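Ribokinase, putative (Burkholderia thailandensis, PDB 3B1N) binds nucleosides and adenine nucleotides and probably works as a nucleoside kinase of the ribokinase (PfkB) family, transferring phosphate from ATP. Local coordinates at residues Y11-T16 against P40-E45. Residues are numbered along the deposited sequence; the frame is centred on the assembly and turned at random. Where two conformers were deposited one is given.
Sequences YDNIMT and PTMRRE. With MZR (5-hydroxy-1-(beta-D-ribofuranosyl)-1H-imidazole-4-carboxamide), chain F.
Asp-12 and Glu-45 form an antiparallel hydrogen-bonded pair where strands 10-16 and 45-47 meet in the small four-stranded lid sheet of this ribokinase-like fold. Asp-12 N donates to Glu-45 O at 2.8 Å, and the bond is nearly straight (174°). Glu-45 N returns a bond to Asp-12 O at 2.9 Å. The pairing anchors the Asp-12 backbone while its carboxylate grips the ribose of the bound mizoribine. Asp-12 OD1 accepts from mizoribine O2' at 2.8 Å, and Asp-12 OD2 from O3'. Ser-36 of the second subunit also bonds this ligand, so the site draws on both chains.

Residues 40-43 are loop, and a water links them to strand 10-16. It accepts from Ile-14 N and donates to Arg-43 O at 2.7 Å. Within segment 40-45, Arg-43 NH2 makes a salt bridge to Glu-45 OE2.

On the face opposite the Asp-12 and Glu-45 side chains, the Arg-44 guanidinium, in the conformer described, lies against the Tyr-11 ring, planes 25° apart. The arginine chain bends at chi3 (-55°), which sets NE beside Tyr-11 CB. Tyr-11 CD2 sits over one guanidinium face, toward its rim. Asp-74 OD2 makes a salt bridge to Arg-44 NH2, and Asp-74 O is hydrogen-bonded to Tyr-11 OH. Gln-102 accepts from Arg-44 NH1. Asn-13 OD1 lies 3.3 Å from Arg-44 CG. Tyr-11 CA makes a CA-H...O contact with Glu-45 O at 3.4 Å.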
loop_
_atom_site.group_PDB
_atom_site.type_symbol
_atom_site.label_atom_id
_atom_site.label_comp_id
_atom_site.label_asym_id
_atom_site.label_seq_id
_atom_site.Cartn_x
_atom_site.Cartn_y
_atom_site.Cartn_z
ATOM N N TYR B 11 13.974 3.714 5.698
ATOM C CA TYR B 11 13.385 4.899 5.089
ATOM C C TYR B 11 11.962 4.572 4.678
ATOM O O TYR B 11 11.716 3.552 4.037
ATOM C CB TYR B 11 14.210 5.258 3.835
ATOM C CG TYR B 11 15.585 5.754 4.183
ATOM C CD1 TYR B 11 15.766 6.921 4.924
ATOM C CD2 TYR B 11 16.714 5.019 3.842
ATOM C CE1 TYR B 11 17.036 7.377 5.243
ATOM C CE2 TYR B 11 18.003 5.453 4.169
ATOM C CZ TYR B 11 18.155 6.638 4.863
ATOM O OH TYR B 11 19.408 7.113 5.178
ATOM N N ASP B 12 11.050 5.463 5.064
ATOM C CA ASP B 12 9.626 5.255 4.851
ATOM C C ASP B 12 9.084 6.112 3.720
ATOM O O ASP B 12 9.372 7.308 3.678
ATOM C CB ASP B 12 8.825 5.595 6.120
ATOM C CG ASP B 12 9.051 4.627 7.244
ATOM O OD1 ASP B 12 9.582 3.528 7.049
ATOM O OD2 ASP B 12 8.584 4.958 8.339
ATOM N N ASN B 13 8.291 5.507 2.837
ATOM C CA ASN B 13 7.503 6.279 1.846
ATOM C C ASN B 13 6.071 6.056 2.224
ATOM O O ASN B 13 5.581 4.940 2.115
ATOM C CB ASN B 13 7.829 5.815 0.425
ATOM C CG ASN B 13 9.207 6.364 -0.036
ATOM O OD1 ASN B 13 10.173 5.644 -0.107
ATOM N ND2 ASN B 13 9.277 7.675 -0.274
ATOM N N ILE B 14 5.469 7.120 2.764
ATOM C CA ILE B 14 4.140 7.019 3.358
ATOM C C ILE B 14 3.103 7.659 2.429
ATOM O O ILE B 14 3.207 8.854 2.046
ATOM C CB ILE B 14 4.119 7.694 4.708
ATOM C CG1 ILE B 14 5.092 6.949 5.656
ATOM C CG2 ILE B 14 2.673 7.655 5.296
ATOM C CD1 ILE B 14 5.494 7.772 6.859
ATOM N N MET B 15 2.106 6.844 2.125
ATOM C CA MET B 15 1.035 7.265 1.238
ATOM C C MET B 15 -0.232 7.251 2.057
ATOM O O MET B 15 -0.728 6.178 2.438
ATOM C CB MET B 15 0.984 6.269 0.095
ATOM C CG MET B 15 2.211 6.439 -0.865
ATOM S SD MET B 15 2.611 4.923 -1.732
ATOM C CE MET B 15 3.551 4.034 -0.450
ATOM N N THR B 16 -0.716 8.460 2.342
ATOM C CA THR B 16 -1.826 8.696 3.256
ATOM C C THR B 16 -3.147 8.753 2.500
ATOM O O THR B 16 -3.381 9.713 1.752
ATOM C CB THR B 16 -1.711 10.082 3.967
ATOM O OG1 THR B 16 -0.453 10.196 4.632
ATOM C CG2 THR B 16 -2.797 10.210 5.024
ATOM N N PRO B 40 1.632 13.671 -3.356
ATOM C CA PRO B 40 2.710 14.547 -3.808
ATOM C C PRO B 40 3.990 13.809 -4.111
ATOM O O PRO B 40 4.065 12.557 -3.986
ATOM C CB PRO B 40 2.919 15.477 -2.607
ATOM C CG PRO B 40 2.459 14.686 -1.426
ATOM C CD PRO B 40 1.297 13.847 -1.933
ATOM N N THR B 41 5.016 14.585 -4.458
ATOM C CA THR B 41 6.325 14.062 -4.779
ATOM C C THR B 41 6.808 13.118 -3.646
ATOM O O THR B 41 6.632 13.447 -2.461
ATOM C CB THR B 41 7.307 15.249 -4.950
ATOM O OG1 THR B 41 6.868 16.102 -6.040
ATOM C CG2 THR B 41 8.709 14.759 -5.272
ATOM N N MET B 42 7.336 11.946 -4.050
ATOM C CA MET B 42 7.932 10.978 -3.129
ATOM C C MET B 42 8.970 11.666 -2.258
ATOM O O MET B 42 9.857 12.387 -2.761
ATOM C CB MET B 42 8.596 9.825 -3.895
ATOM C CG MET B 42 7.816 8.508 -3.908
ATOM S SD MET B 42 8.852 7.014 -3.800
ATOM C CE MET B 42 10.241 7.460 -4.844
ATOM N N ARG B 43 8.869 11.447 -0.956
ATOM C CA ARG B 43 9.840 11.978 -0.021
ATOM C C ARG B 43 10.129 10.907 1.009
ATOM O O ARG B 43 9.205 10.380 1.637
ATOM C CB ARG B 43 9.265 13.187 0.694
ATOM C CG ARG B 43 10.095 14.419 0.566
ATOM C CD ARG B 43 9.212 15.689 0.609
ATOM N NE ARG B 43 8.040 15.582 1.490
ATOM C CZ ARG B 43 8.081 15.477 2.818
ATOM N NH1 ARG B 43 9.247 15.418 3.453
ATOM N NH2 ARG B 43 6.952 15.401 3.510
ATOM N N ARG B 44 11.395 10.560 1.153
ATOM C CA ARG B 44 11.692 9.552 2.161
ATOM C C ARG B 44 11.825 10.157 3.550
ATOM O O ARG B 44 12.441 11.197 3.783
ATOM C CB ARG B 44 12.849 8.629 1.752
ATOM C CG ARG B 44 12.560 7.853 0.471
ATOM C CD ARG B 44 13.363 6.571 0.399
ATOM N NE ARG B 44 14.805 6.771 0.536
ATOM C CZ ARG B 44 15.690 5.775 0.512
ATOM N NH1 ARG B 44 15.270 4.514 0.360
ATOM N NH2 ARG B 44 16.991 6.044 0.654
ATOM N N GLU B 45 11.169 9.491 4.476
ATOM C CA GLU B 45 11.115 9.951 5.856
ATOM C C GLU B 45 11.965 8.977 6.655
ATOM O O GLU B 45 12.098 7.783 6.331
ATOM C CB GLU B 45 9.702 9.882 6.405
ATOM C CG GLU B 45 8.617 10.709 5.731
ATOM C CD GLU B 45 8.656 12.169 6.051
ATOM O OE1 GLU B 45 9.632 12.639 6.691
ATOM O OE2 GLU B 45 7.672 12.846 5.644
HETATM N N1 MZR F . 9.748 -5.245 9.771
HETATM O O3 MZR F . 9.974 -2.576 10.554
HETATM C C4 MZR F . 8.826 -2.499 9.737
HETATM C C5 MZR F . 8.209 -3.604 9.040
HETATM C C6 MZR F . 8.679 -4.991 9.036
HETATM O O6 MZR F . 8.024 -5.786 8.329
HETATM N N7 MZR F . 7.154 -3.020 8.407
HETATM C C8 MZR F . 7.144 -1.701 8.710
HETATM N N9 MZR F . 8.178 -1.361 9.533
HETATM C "C1'" MZR F . 8.455 -0.034 10.108
HETATM C "C2'" MZR F . 8.423 1.159 9.169
HETATM O "O2'" MZR F . 9.763 1.359 8.730
HETATM C "C3'" MZR F . 7.818 2.269 10.065
HETATM O "O3'" MZR F . 8.643 3.411 10.311
HETATM C "C4'" MZR F . 7.474 1.574 11.356
HETATM O "O4'" MZR F . 7.359 0.214 10.983
HETATM C "C5'" MZR F . 6.168 2.081 11.923
HETATM O "O5'" MZR F . 5.962 1.368 13.171
HETATM O O HOH W 1 6.519 9.761 -0.087
HETATM O O HOH W 2 6.860 9.641 2.750
#